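Local coordinates for alanine racemase 1 (Caldanaerobacter subterraneus subsp. tengcongensis MB4, PDB 4Y2W), which belongs to the alanine racemase family, pairing an eight-stranded TIM-type barrel with a mostly beta C-terminal domain, and carries bound alanine in the model, at residues Thr9-Tyr14 against Leu248-Arg253; Tyr14-Thr19 against Glu243-Leu248; Leu302-Tyr307 against Glu327-Gly332. The protein carries 1 engineered substitution. One frame throughout, in Å; residues are numbered along the deposited sequence.

Overall arrangement
From the N terminus the chain first forms strand 10-14, which belongs to the mixed sheet of the beta domain, and then turns into helix 15-28 on its way to the eight-stranded parallel barrel. After the last barrel strand it returns through 243-248 and enters strand 248-260. Contact 1 closes this long excursion by pairing the two strands; contact 2 lies within that closure, sharing Y14 and L248 with it, and ties the helix start to the returning loop. Contact 3 follows in series, a short closure within the beta domain. It meets contact 1 where R253 NH1 probably bonds to G332 O, whereas contacts 2 and 3 do not touch.

Contact 1. Residues Thr9-Tyr14 against Leu248-Arg253; sequences TRVEVY and LRFTTR
E12 OE1 takes hydrogen bonds from R249 and Y14 where strand 10-14 runs antiparallel to strand 248-253, in the mixed sheet of the alanine racemase beta domain. R249 NH2 reaches E12 OE1 at 3.0 Å in a salt bridge, on the syn side of the carboxylate but 30° out of its plane. From the opposite face, Y14 OH donates to E12 OE1 at 2.7 Å, and R249 NE adds a weak bond. E12 CG stands anti to its own carbonyl carbon (chi1 -66°), and beyond it the chain is extended, side by side with R249 and pointing the same way. R249 is fixed from further out as well, since NH1 bonds to T340 O and NH2 makes a salt bridge with E334. This guanidinium would be expected to favour an ionised E12.

The pairing is regular. R10 with T251 and E12 with R249 are hydrogen-bonded pairs, each closed by two backbone bonds; the straightest runs from E12 N to R249 O, with 176° at the hydrogen. V11 with F250 and V13 with L248 are the non-hydrogen-bonded pairs, and their side chains occupy the other face of the sheet. There V11 CG1 meets L248 CD1 at 3.5 Å, the two side chains crossing at about a right angle. V11 CG2 approaches F250 CD1 obliquely at 3.9 Å, while R10 O lies in the plane of the F250 ring at its edge, 3.4 Å from CD1. Along its other side, strand 10-14 pairs in parallel with strand 372-376, which makes it an interior strand. At the far end of the pairing T9 and T252 lie alongside each other; T252 OG1 donates to T9 OG1 at 2.7 Å, and T9 OG1 is also bonded to P284 O.

Contact 2. Residues Tyr14-Thr19 against Glu243-Leu248; sequences YLDAIT and ELRETL
I18 and T247 form the close apolar part of this contact, a junction between the first helix of the chain and the loop that returns from the TIM-type barrel to the beta domain. I18 CG1 lies 3.5 Å from T247 CG2, and the two side chains cross at about a right angle. T247 CG2 is anti to its carbonyl carbon, while OG1 sits between the backbone N and the carbonyl carbon, bonded to F230 O. Both residues are buried, and I18 also packs on V51 and L55 of helix 48-58. Beside them Y14 N donates to T247 O at 2.8 Å, nearly straight with 178° at the hydrogen. The same T247 O lies in the plane of the Y14 ring, at its edge. Y14 occupies the N-cap position, and its carbonyl accepts weak bonds from A17 N and I18 N as the helix begins.

A17 marks the boundary, buried under R245 and E246 O, and the partly exposed D16 and R245 lie outside it. R245 NH2 holds D16 OD2 at 2.7 Å in a salt bridge, approaching from 39° above the carboxylate plane. Their side chains cross at about a right angle, with the two flat groups only 26° apart in plane. D16 OD2 meets the guanidinium near its edge, and A17 CB lies 3.4 Å above one face, offset toward the rim, in contrast to the carbon-to-carbon contact of I18 CG1 with T247 CG2. D16 OD1 has its own weak bond to D377 N. E246 meets the helix through its carbonyl O, which lies against A17 CB; its own CB is directed away, and OE1 is hydrogen-bonded to T340 OG1.

Contact 3. Residues Leu302-Tyr307 against Glu327-Gly332; sequences LLKGKY and EGVEIG
K304 reaches across from the tip of a hairpin with a two-residue loop to G328 and V329, in a small surface contact that buries 157 Å² in all. K304 gives the largest share, V329 the next and L303 the third. The backbones stay well apart, since even the nearest CA atoms, those of K304 and V329, are 8.5 Å from each other; side chains bridge the gap.

K304 CG stands anti to its own carbonyl carbon, and the chain runs out nearly straight until it bends at its last torsion, where chi4 of -84° swings NZ aside. NZ then donates a weak hydrogen bond to G328 O at 3.2 Å. The methylene part of the lysine lies against the same loop, with CE 4.0 Å from V329 CA and CD near E327 O. E330 OE1 is 6.5 Å from K304 NZ, too far for a salt bridge; it pairs instead with K2 NZ.

V329 and L303 add a loose apolar touch, L303 CD2 lying 4.3 Å from V329 CG2. Further inward, V329 rests on L257 of strand 248-260 and L303 on V335 of strand 334-336, which connects this touch with the body of the sheet.

K304 (phi 60°) and G305 (phi 74°) have the left-handed backbone angles, in psi as well as phi, of the two central residues of a type I' turn running from L303 to K306. The turn's own bond goes from K306 N to L303 O, while L303 N to K306 O, at 2.9 Å, completes the pair that closes the hairpin. Strands 300-303 and 306-311 are thus linked as a beta hairpin with a two-residue loop at the surface of the beta domain.

Contact 1. Residues Thr9-Tyr14 against Leu248-Arg253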
ATOM      1  N   THR A   9      -8.302  13.401   0.686  1.00 37.30           N
ATOM      2  CA  THR A   9      -8.357  11.967   0.970  1.00 37.09           C
ATOM      3  C   THR A   9      -7.460  11.673   2.169  1.00 37.95           C
ATOM      4  O   THR A   9      -6.268  11.974   2.138  1.00 37.74           O
ATOM      5  CB  THR A   9      -7.911  11.138  -0.250  1.00 36.47           C
ATOM      6  OG1 THR A   9      -8.892  11.255  -1.284  1.00 36.25           O
ATOM      7  CG2 THR A   9      -7.747   9.670   0.102  1.00 36.87           C
ATOM      8  N   ARG A  10      -8.035  11.094   3.224  1.00 38.58           N
ATOM      9  CA  ARG A  10      -7.317  10.926   4.490  1.00 38.87           C
ATOM     10  C   ARG A  10      -7.848   9.786   5.348  1.00 39.52           C
ATOM     11  O   ARG A  10      -8.966   9.305   5.154  1.00 39.85           O
ATOM     12  CB  ARG A  10      -7.403  12.216   5.308  1.00 39.11           C
ATOM     13  CG  ARG A  10      -8.807  12.553   5.799  1.00 39.10           C
ATOM     14  CD  ARG A  10      -8.863  13.934   6.426  1.00 39.72           C
ATOM     15  NE  ARG A  10      -8.604  14.995   5.452  1.00 40.13           N
ATOM     16  CZ  ARG A  10      -8.485  16.286   5.753  1.00 40.65           C
ATOM     17  NH1 ARG A  10      -8.602  16.709   7.006  1.00 40.01           N
ATOM     18  NH2 ARG A  10      -8.247  17.164   4.789  1.00 41.85           N
ATOM     19  N   VAL A  11      -7.026   9.379   6.313  1.00 39.73           N
ATOM     20  CA  VAL A  11      -7.433   8.461   7.366  1.00 39.13           C
ATOM     21  C   VAL A  11      -7.486   9.237   8.672  1.00 38.34           C
ATOM     22  O   VAL A  11      -6.519   9.899   9.039  1.00 38.23           O
ATOM     23  CB  VAL A  11      -6.453   7.273   7.487  1.00 39.46           C
ATOM     24  CG1 VAL A  11      -6.446   6.690   8.892  1.00 40.04           C
ATOM     25  CG2 VAL A  11      -6.813   6.196   6.477  1.00 39.98           C
ATOM     26  N   GLU A  12      -8.624   9.168   9.355  1.00 38.47           N
ATOM     27  CA  GLU A  12      -8.765   9.746  10.686  1.00 39.70           C
ATOM     28  C   GLU A  12      -8.622   8.633  11.721  1.00 40.48           C
ATOM     29  O   GLU A  12      -9.475   7.738  11.799  1.00 41.99           O
ATOM     30  CB  GLU A  12     -10.124  10.439  10.832  1.00 39.46           C
ATOM     31  CG  GLU A  12     -10.305  11.657   9.937  1.00 38.96           C
ATOM     32  CD  GLU A  12     -11.652  12.344  10.108  1.00 38.93           C
ATOM     33  OE1 GLU A  12     -12.566  11.758  10.726  1.00 37.71           O
ATOM     34  OE2 GLU A  12     -11.801  13.481   9.611  1.00 39.77           O
ATOM     35  N   VAL A  13      -7.538   8.678  12.496  1.00 39.47           N
ATOM     36  CA  VAL A  13      -7.281   7.684  13.542  1.00 39.60           C
ATOM     37  C   VAL A  13      -7.766   8.190  14.899  1.00 40.55           C
ATOM     38  O   VAL A  13      -7.345   9.252  15.362  1.00 40.67           O
ATOM     39  CB  VAL A  13      -5.780   7.340  13.629  1.00 38.95           C
ATOM     40  CG1 VAL A  13      -5.482   6.465  14.839  1.00 38.55           C
ATOM     41  CG2 VAL A  13      -5.335   6.656  12.349  1.00 39.17           C
ATOM     42  N   TYR A  14      -8.644   7.416  15.531  1.00 41.96           N
ATOM     43  CA  TYR A  14      -9.214   7.776  16.829  1.00 42.49           C
ATOM     44  C   TYR A  14      -8.496   7.026  17.939  1.00 42.25           C
ATOM     45  O   TYR A  14      -8.831   5.889  18.260  1.00 42.19           O
ATOM     46  CB  TYR A  14     -10.721   7.509  16.838  1.00 43.46           C
ATOM     47  CG  TYR A  14     -11.442   8.436  15.893  1.00 44.05           C
ATOM     48  CD1 TYR A  14     -11.461   8.182  14.526  1.00 44.99           C
ATOM     49  CD2 TYR A  14     -12.048   9.596  16.353  1.00 44.84           C
ATOM     50  CE1 TYR A  14     -12.090   9.044  13.644  1.00 45.49           C
ATOM     51  CE2 TYR A  14     -12.681  10.466  15.481  1.00 45.83           C
ATOM     52  CZ  TYR A  14     -12.699  10.182  14.125  1.00 45.79           C
ATOM     53  OH  TYR A  14     -13.326  11.036  13.250  1.00 46.82           O
ATOM     54  N   LEU A 248     -10.805   3.814  13.030  1.00 42.09           N
ATOM     55  CA  LEU A 248     -10.360   4.441  11.787  1.00 41.72           C
ATOM     56  C   LEU A 248     -11.525   4.869  10.910  1.00 42.18           C
ATOM     57  O   LEU A 248     -12.467   4.104  10.706  1.00 42.53           O
ATOM     58  CB  LEU A 248      -9.482   3.472  11.002  1.00 40.76           C
ATOM     59  CG  LEU A 248      -8.954   3.969   9.653  1.00 40.33           C
ATOM     60  CD1 LEU A 248      -7.563   3.406   9.401  1.00 40.11           C
ATOM     61  CD2 LEU A 248      -9.895   3.637   8.498  1.00 40.51           C
ATOM     62  N   ARG A 249     -11.443   6.087  10.375  1.00 42.46           N
ATOM     63  CA  ARG A 249     -12.364   6.537   9.331  1.00 42.73           C
ATOM     64  C   ARG A 249     -11.584   6.932   8.073  1.00 41.67           C
ATOM     65  O   ARG A 249     -10.828   7.904   8.080  1.00 42.34           O
ATOM     66  CB  ARG A 249     -13.216   7.709   9.812  1.00 43.17           C
ATOM     67  CG  ARG A 249     -14.167   7.371  10.949  1.00 44.23           C
ATOM     68  CD  ARG A 249     -15.431   8.214  10.868  1.00 45.12           C
ATOM     69  NE  ARG A 249     -15.123   9.635  10.716  1.00 45.49           N
ATOM     70  CZ  ARG A 249     -15.901  10.536  10.114  1.00 45.31           C
ATOM     71  NH1 ARG A 249     -17.071  10.199   9.577  1.00 44.75           N
ATOM     72  NH2 ARG A 249     -15.496  11.798  10.043  1.00 46.43           N
ATOM     73  N   PHE A 250     -11.770   6.165   7.002  1.00 39.96           N
ATOM     74  CA  PHE A 250     -11.122   6.426   5.722  1.00 39.04           C
ATOM     75  C   PHE A 250     -12.045   7.337   4.926  1.00 38.14           C
ATOM     76  O   PHE A 250     -13.114   6.911   4.501  1.00 37.67           O
ATOM     77  CB  PHE A 250     -10.876   5.098   4.992  1.00 38.86           C
ATOM     78  CG  PHE A 250      -9.997   5.195   3.771  1.00 38.80           C
ATOM     79  CD1 PHE A 250      -9.273   6.346   3.463  1.00 38.95           C
ATOM     80  CD2 PHE A 250      -9.863   4.089   2.939  1.00 38.76           C
ATOM     81  CE1 PHE A 250      -8.467   6.398   2.340  1.00 38.82           C
ATOM     82  CE2 PHE A 250      -9.057   4.136   1.818  1.00 39.24           C
ATOM     83  CZ  PHE A 250      -8.357   5.292   1.516  1.00 39.05           C
ATOM     84  N   THR A 251     -11.638   8.593   4.746  1.00 37.61           N
ATOM     85  CA  THR A 251     -12.515   9.617   4.178  1.00 37.49           C
ATOM     86  C   THR A 251     -11.874  10.393   3.025  1.00 37.16           C
ATOM     87  O   THR A 251     -10.650  10.403   2.868  1.00 37.52           O
ATOM     88  CB  THR A 251     -12.949  10.622   5.262  1.00 37.90           C
ATOM     89  OG1 THR A 251     -11.871  11.517   5.560  1.00 37.78           O
ATOM     90  CG2 THR A 251     -13.375   9.891   6.537  1.00 38.12           C
ATOM     91  N   THR A 252     -12.723  11.035   2.224  1.00 35.98           N
ATOM     92  CA  THR A 252     -12.285  11.939   1.158  1.00 35.43           C
ATOM     93  C   THR A 252     -13.319  13.046   0.942  1.00 35.65           C
ATOM     94  O   THR A 252     -14.284  13.151   1.699  1.00 35.51           O
ATOM     95  CB  THR A 252     -12.029  11.188  -0.159  1.00 35.09           C
ATOM     96  OG1 THR A 252     -11.441  12.082  -1.108  1.00 35.17           O
ATOM     97  CG2 THR A 252     -13.317  10.617  -0.735  1.00 35.23           C
ATOM     98  N   ARG A 253     -13.114  13.874  -0.081  1.00 35.84           N
ATOM     99  CA  ARG A 253     -13.970  15.040  -0.302  1.00 36.59           C
ATOM    100  C   ARG A 253     -14.500  15.128  -1.727  1.00 36.55           C
ATOM    101  O   ARG A 253     -13.895  14.605  -2.665  1.00 36.14           O
ATOM    102  CB  ARG A 253     -13.205  16.325   0.018  1.00 37.32           C
ATOM    103  CG  ARG A 253     -12.694  16.417   1.446  1.00 37.77           C
ATOM    104  CD  ARG A 253     -13.805  16.740   2.427  1.00 38.24           C
ATOM    105  NE  ARG A 253     -13.431  16.380   3.795  1.00 39.32           N
ATOM    106  CZ  ARG A 253     -14.003  16.857   4.901  1.00 39.39           C
ATOM    107  NH1 ARG A 253     -14.998  17.743   4.841  1.00 38.84           N
ATOM    108  NH2 ARG A 253     -13.563  16.449   6.083  1.00 39.94           N
TER

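Contact 2. Residues Tyr14-Thr19 against Glu243-Leu248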
ATOM      1  N   TYR A  14      -8.644   7.416  15.531  1.00 41.96           N
ATOM      2  CA  TYR A  14      -9.214   7.776  16.829  1.00 42.49           C
ATOM      3  C   TYR A  14      -8.496   7.026  17.939  1.00 42.25           C
ATOM      4  O   TYR A  14      -8.831   5.889  18.260  1.00 42.19           O
ATOM      5  CB  TYR A  14     -10.721   7.509  16.838  1.00 43.46           C
ATOM      6  CG  TYR A  14     -11.442   8.436  15.893  1.00 44.05           C
ATOM      7  CD1 TYR A  14     -11.461   8.182  14.526  1.00 44.99           C
ATOM      8  CD2 TYR A  14     -12.048   9.596  16.353  1.00 44.84           C
ATOM      9  CE1 TYR A  14     -12.090   9.044  13.644  1.00 45.49           C
ATOM     10  CE2 TYR A  14     -12.681  10.466  15.481  1.00 45.83           C
ATOM     11  CZ  TYR A  14     -12.699  10.182  14.125  1.00 45.79           C
ATOM     12  OH  TYR A  14     -13.326  11.036  13.250  1.00 46.82           O
ATOM     13  N   LEU A  15      -7.499   7.691  18.514  1.00 42.84           N
ATOM     14  CA  LEU A  15      -6.619   7.088  19.514  1.00 42.90           C
ATOM     15  C   LEU A  15      -7.356   6.666  20.781  1.00 42.47           C
ATOM     16  O   LEU A  15      -7.046   5.624  21.354  1.00 41.14           O
ATOM     17  CB  LEU A  15      -5.485   8.053  19.869  1.00 42.54           C
ATOM     18  CG  LEU A  15      -4.514   8.342  18.723  1.00 42.58           C
ATOM     19  CD1 LEU A  15      -3.726   9.610  19.008  1.00 42.59           C
ATOM     20  CD2 LEU A  15      -3.585   7.159  18.475  1.00 42.79           C
ATOM     21  N   ASP A  16      -8.322   7.475  21.212  1.00 43.78           N
ATOM     22  CA  ASP A  16      -9.132   7.150  22.398  1.00 44.84           C
ATOM     23  C   ASP A  16     -10.021   5.908  22.199  1.00 44.58           C
ATOM     24  O   ASP A  16     -10.431   5.276  23.171  1.00 44.84           O
ATOM     25  CB  ASP A  16      -9.973   8.356  22.847  1.00 45.39           C
ATOM     26  CG  ASP A  16     -10.890   8.879  21.756  1.00 46.17           C
ATOM     27  OD1 ASP A  16     -10.399   9.574  20.839  1.00 46.51           O
ATOM     28  OD2 ASP A  16     -12.106   8.616  21.828  1.00 47.46           O
ATOM     29  N   ALA A  17     -10.315   5.568  20.946  1.00 44.76           N
ATOM     30  CA  ALA A  17     -11.045   4.345  20.616  1.00 45.73           C
ATOM     31  C   ALA A  17     -10.142   3.111  20.664  1.00 46.73           C
ATOM     32  O   ALA A  17     -10.595   2.015  20.995  1.00 47.14           O
ATOM     33  CB  ALA A  17     -11.693   4.471  19.246  1.00 45.61           C
ATOM     34  N   ILE A  18      -8.871   3.288  20.317  1.00 48.04           N
ATOM     35  CA  ILE A  18      -7.888   2.204  20.390  1.00 48.57           C
ATOM     36  C   ILE A  18      -7.568   1.878  21.852  1.00 48.56           C
ATOM     37  O   ILE A  18      -7.504   0.710  22.234  1.00 47.33           O
ATOM     38  CB  ILE A  18      -6.593   2.564  19.630  1.00 48.56           C
ATOM     39  CG1 ILE A  18      -6.883   2.735  18.136  1.00 48.89           C
ATOM     40  CG2 ILE A  18      -5.525   1.493  19.830  1.00 48.83           C
ATOM     41  CD1 ILE A  18      -5.804   3.488  17.383  1.00 49.14           C
ATOM     42  N   THR A  19      -7.371   2.915  22.665  1.00 49.39           N
ATOM     43  CA  THR A  19      -7.124   2.732  24.097  1.00 49.78           C
ATOM     44  C   THR A  19      -8.333   2.090  24.774  1.00 50.40           C
ATOM     45  O   THR A  19      -8.177   1.271  25.678  1.00 50.89           O
ATOM     46  CB  THR A  19      -6.788   4.061  24.814  1.00 48.77           C
ATOM     47  OG1 THR A  19      -7.835   5.011  24.598  1.00 47.77           O
ATOM     48  CG2 THR A  19      -5.471   4.632  24.312  1.00 48.81           C
ATOM     49  N   GLU A 243     -17.050  -4.813  23.725  1.00 63.21           N
ATOM     50  CA  GLU A 243     -17.688  -3.660  23.085  1.00 63.94           C
ATOM     51  C   GLU A 243     -16.637  -2.790  22.392  1.00 61.83           C
ATOM     52  O   GLU A 243     -15.977  -1.972  23.035  1.00 60.92           O
ATOM     53  CB  GLU A 243     -18.437  -2.822  24.123  1.00 65.97           C
ATOM     54  CG  GLU A 243     -19.261  -1.687  23.525  1.00 68.86           C
ATOM     55  CD  GLU A 243     -19.022  -0.343  24.199  1.00 71.39           C
ATOM     56  OE1 GLU A 243     -19.021   0.682  23.485  1.00 71.34           O
ATOM     57  OE2 GLU A 243     -18.831  -0.309  25.436  1.00 73.90           O
ATOM     58  N   LEU A 244     -16.498  -2.959  21.080  1.00 59.55           N
ATOM     59  CA  LEU A 244     -15.485  -2.233  20.318  1.00 58.66           C
ATOM     60  C   LEU A 244     -16.005  -0.897  19.797  1.00 56.62           C
ATOM     61  O   LEU A 244     -17.187  -0.767  19.467  1.00 54.91           O
ATOM     62  CB  LEU A 244     -14.975  -3.086  19.151  1.00 58.75           C
ATOM     63  CG  LEU A 244     -14.301  -4.406  19.540  1.00 59.59           C
ATOM     64  CD1 LEU A 244     -13.995  -5.248  18.308  1.00 59.69           C
ATOM     65  CD2 LEU A 244     -13.035  -4.167  20.351  1.00 58.94           C
ATOM     66  N   ARG A 245     -15.110   0.090  19.741  1.00 54.40           N
ATOM     67  CA  ARG A 245     -15.405   1.392  19.142  1.00 53.33           C
ATOM     68  C   ARG A 245     -14.634   1.556  17.835  1.00 50.40           C
ATOM     69  O   ARG A 245     -13.604   0.917  17.618  1.00 49.57           O
ATOM     70  CB  ARG A 245     -15.067   2.531  20.110  1.00 54.22           C
ATOM     71  CG  ARG A 245     -15.802   2.434  21.439  1.00 55.67           C
ATOM     72  CD  ARG A 245     -16.089   3.786  22.079  1.00 56.76           C
ATOM     73  NE  ARG A 245     -14.883   4.547  22.419  1.00 57.80           N
ATOM     74  CZ  ARG A 245     -14.347   5.527  21.684  1.00 57.19           C
ATOM     75  NH1 ARG A 245     -14.883   5.905  20.524  1.00 56.17           N
ATOM     76  NH2 ARG A 245     -13.252   6.143  22.120  1.00 56.85           N
ATOM     77  N   GLU A 246     -15.149   2.420  16.970  1.00 47.81           N
ATOM     78  CA  GLU A 246     -14.562   2.647  15.657  1.00 46.96           C
ATOM     79  C   GLU A 246     -13.257   3.418  15.805  1.00 45.14           C
ATOM     80  O   GLU A 246     -13.240   4.498  16.404  1.00 45.62           O
ATOM     81  CB  GLU A 246     -15.541   3.427  14.781  1.00 47.69           C
ATOM     82  CG  GLU A 246     -15.235   3.381  13.295  1.00 47.47           C
ATOM     83  CD  GLU A 246     -16.287   4.107  12.484  1.00 47.36           C
ATOM     84  OE1 GLU A 246     -17.117   3.423  11.858  1.00 47.74           O
ATOM     85  OE2 GLU A 246     -16.302   5.359  12.495  1.00 46.41           O
ATOM     86  N   THR A 247     -12.174   2.857  15.268  1.00 42.69           N
ATOM     87  CA  THR A 247     -10.832   3.417  15.439  1.00 42.11           C
ATOM     88  C   THR A 247     -10.319   4.176  14.217  1.00 42.46           C
ATOM     89  O   THR A 247      -9.485   5.073  14.356  1.00 42.87           O
ATOM     90  CB  THR A 247      -9.810   2.319  15.781  1.00 41.64           C
ATOM     91  OG1 THR A 247      -9.883   1.273  14.808  1.00 41.30           O
ATOM     92  CG2 THR A 247     -10.085   1.743  17.155  1.00 42.16           C
ATOM     93  N   LEU A 248     -10.805   3.814  13.030  1.00 42.09           N
ATOM     94  CA  LEU A 248     -10.360   4.441  11.787  1.00 41.72           C
ATOM     95  C   LEU A 248     -11.525   4.869  10.910  1.00 42.18           C
ATOM     96  O   LEU A 248     -12.467   4.104  10.706  1.00 42.53           O
ATOM     97  CB  LEU A 248      -9.482   3.472  11.002  1.00 40.76           C
ATOM     98  CG  LEU A 248      -8.954   3.969   9.653  1.00 40.33           C
ATOM     99  CD1 LEU A 248      -7.563   3.406   9.401  1.00 40.11           C
ATOM    100  CD2 LEU A 248      -9.895   3.637   8.498  1.00 40.51           C
TER

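Contact 3. Residues Leu302-Tyr307 against Glu327-Gly332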
ATOM      1  N   LEU A 302     -20.493   6.481   1.806  1.00 41.95           N
ATOM      2  CA  LEU A 302     -21.396   7.324   2.582  1.00 42.72           C
ATOM      3  C   LEU A 302     -21.148   8.796   2.296  1.00 43.41           C
ATOM      4  O   LEU A 302     -20.005   9.251   2.287  1.00 43.98           O
ATOM      5  CB  LEU A 302     -21.240   7.053   4.078  1.00 42.68           C
ATOM      6  CG  LEU A 302     -21.766   5.705   4.570  1.00 42.11           C
ATOM      7  CD1 LEU A 302     -21.359   5.473   6.017  1.00 42.16           C
ATOM      8  CD2 LEU A 302     -23.278   5.627   4.416  1.00 42.38           C
ATOM      9  N   LEU A 303     -22.235   9.526   2.063  1.00 43.99           N
ATOM     10  CA  LEU A 303     -22.198  10.961   1.818  1.00 43.81           C
ATOM     11  C   LEU A 303     -23.471  11.553   2.396  1.00 45.15           C
ATOM     12  O   LEU A 303     -24.561  11.291   1.882  1.00 46.66           O
ATOM     13  CB  LEU A 303     -22.118  11.245   0.316  1.00 43.35           C
ATOM     14  CG  LEU A 303     -22.385  12.683  -0.151  1.00 43.06           C
ATOM     15  CD1 LEU A 303     -21.397  13.658   0.472  1.00 42.55           C
ATOM     16  CD2 LEU A 303     -22.346  12.771  -1.671  1.00 42.99           C
ATOM     17  N   LYS A 304     -23.333  12.331   3.469  1.00 45.63           N
ATOM     18  CA  LYS A 304     -24.476  12.920   4.177  1.00 45.85           C
ATOM     19  C   LYS A 304     -25.424  11.855   4.730  1.00 45.73           C
ATOM     20  O   LYS A 304     -26.638  12.060   4.785  1.00 46.12           O
ATOM     21  CB  LYS A 304     -25.247  13.883   3.265  1.00 46.10           C
ATOM     22  CG  LYS A 304     -24.422  15.033   2.718  1.00 46.37           C
ATOM     23  CD  LYS A 304     -25.161  15.742   1.597  1.00 46.96           C
ATOM     24  CE  LYS A 304     -24.712  17.184   1.446  1.00 47.66           C
ATOM     25  NZ  LYS A 304     -25.420  18.093   2.389  1.00 47.86           N
ATOM     26  N   GLY A 305     -24.866  10.716   5.136  1.00 45.90           N
ATOM     27  CA  GLY A 305     -25.662   9.604   5.660  1.00 46.46           C
ATOM     28  C   GLY A 305     -26.451   8.829   4.616  1.00 46.89           C
ATOM     29  O   GLY A 305     -27.296   8.005   4.969  1.00 48.28           O
ATOM     30  N   LYS A 306     -26.180   9.087   3.337  1.00 47.26           N
ATOM     31  CA  LYS A 306     -26.829   8.385   2.232  1.00 47.68           C
ATOM     32  C   LYS A 306     -25.788   7.536   1.518  1.00 47.11           C
ATOM     33  O   LYS A 306     -24.612   7.907   1.455  1.00 46.80           O
ATOM     34  CB  LYS A 306     -27.435   9.374   1.231  1.00 48.39           C
ATOM     35  CG  LYS A 306     -28.440  10.352   1.815  1.00 49.46           C
ATOM     36  CD  LYS A 306     -29.771   9.692   2.118  1.00 50.25           C
ATOM     37  CE  LYS A 306     -30.739  10.689   2.730  1.00 51.46           C
ATOM     38  NZ  LYS A 306     -32.095  10.105   2.921  1.00 52.62           N
ATOM     39  N   TYR A 307     -26.225   6.406   0.974  1.00 45.59           N
ATOM     40  CA  TYR A 307     -25.348   5.551   0.185  1.00 45.47           C
ATOM     41  C   TYR A 307     -25.260   6.056  -1.252  1.00 44.79           C
ATOM     42  O   TYR A 307     -26.281   6.335  -1.886  1.00 45.13           O
ATOM     43  CB  TYR A 307     -25.838   4.104   0.221  1.00 46.64           C
ATOM     44  CG  TYR A 307     -25.533   3.423   1.532  1.00 47.87           C
ATOM     45  CD1 TYR A 307     -24.325   2.759   1.724  1.00 48.17           C
ATOM     46  CD2 TYR A 307     -26.439   3.459   2.588  1.00 47.93           C
ATOM     47  CE1 TYR A 307     -24.031   2.140   2.923  1.00 48.40           C
ATOM     48  CE2 TYR A 307     -26.151   2.843   3.792  1.00 48.73           C
ATOM     49  CZ  TYR A 307     -24.945   2.184   3.953  1.00 49.25           C
ATOM     50  OH  TYR A 307     -24.644   1.565   5.143  1.00 51.73           O
ATOM     51  N   GLU A 327     -29.574  15.371  -1.722  1.00 51.10           N
ATOM     52  CA  GLU A 327     -29.886  16.794  -1.852  1.00 52.71           C
ATOM     53  C   GLU A 327     -28.866  17.675  -1.132  1.00 51.26           C
ATOM     54  O   GLU A 327     -28.363  17.318  -0.065  1.00 49.95           O
ATOM     55  CB  GLU A 327     -31.295  17.090  -1.320  1.00 55.48           C
ATOM     56  CG  GLU A 327     -32.415  16.704  -2.277  1.00 57.83           C
ATOM     57  CD  GLU A 327     -33.742  17.361  -1.929  1.00 61.02           C
ATOM     58  OE1 GLU A 327     -34.341  18.002  -2.822  1.00 62.77           O
ATOM     59  OE2 GLU A 327     -34.183  17.247  -0.760  1.00 61.36           O
ATOM     60  N   GLY A 328     -28.569  18.826  -1.733  1.00 50.38           N
ATOM     61  CA  GLY A 328     -27.689  19.825  -1.131  1.00 50.43           C
ATOM     62  C   GLY A 328     -26.212  19.489  -1.186  1.00 50.75           C
ATOM     63  O   GLY A 328     -25.450  19.899  -0.310  1.00 50.53           O
ATOM     64  N   VAL A 329     -25.801  18.764  -2.224  1.00 51.91           N
ATOM     65  CA  VAL A 329     -24.410  18.330  -2.362  1.00 52.15           C
ATOM     66  C   VAL A 329     -23.542  19.508  -2.795  1.00 52.12           C
ATOM     67  O   VAL A 329     -23.947  20.323  -3.625  1.00 50.59           O
ATOM     68  CB  VAL A 329     -24.263  17.162  -3.364  1.00 52.52           C
ATOM     69  CG1 VAL A 329     -22.800  16.788  -3.553  1.00 52.51           C
ATOM     70  CG2 VAL A 329     -25.046  15.949  -2.882  1.00 52.47           C
ATOM     71  N   GLU A 330     -22.346  19.581  -2.215  1.00 52.26           N
ATOM     72  CA  GLU A 330     -21.453  20.715  -2.406  1.00 52.39           C
ATOM     73  C   GLU A 330     -20.004  20.264  -2.532  1.00 52.18           C
ATOM     74  O   GLU A 330     -19.656  19.131  -2.192  1.00 51.24           O
ATOM     75  CB  GLU A 330     -21.569  21.674  -1.222  1.00 52.94           C
ATOM     76  CG  GLU A 330     -22.877  22.444  -1.155  1.00 53.22           C
ATOM     77  CD  GLU A 330     -22.833  23.567  -0.137  1.00 52.86           C
ATOM     78  OE1 GLU A 330     -22.054  23.467   0.835  1.00 51.23           O
ATOM     79  OE2 GLU A 330     -23.578  24.552  -0.312  1.00 53.71           O
ATOM     80  N   ILE A 331     -19.165  21.174  -3.014  1.00 51.87           N
ATOM     81  CA  ILE A 331     -17.735  20.923  -3.132  1.00 50.89           C
ATOM     82  C   ILE A 331     -17.150  20.938  -1.725  1.00 49.57           C
ATOM     83  O   ILE A 331     -17.338  21.905  -0.985  1.00 49.75           O
ATOM     84  CB  ILE A 331     -17.033  22.000  -3.992  1.00 51.56           C
ATOM     85  CG1 ILE A 331     -17.648  22.081  -5.400  1.00 52.14           C
ATOM     86  CG2 ILE A 331     -15.535  21.738  -4.066  1.00 51.25           C
ATOM     87  CD1 ILE A 331     -17.620  20.785  -6.184  1.00 52.71           C
ATOM     88  N   GLY A 332     -16.461  19.862  -1.353  1.00 47.02           N
ATOM     89  CA  GLY A 332     -15.852  19.756  -0.031  1.00 45.08           C
ATOM     90  C   GLY A 332     -16.707  19.046   1.005  1.00 43.58           C
ATOM     91  O   GLY A 332     -16.369  19.044   2.192  1.00 41.62           O
TER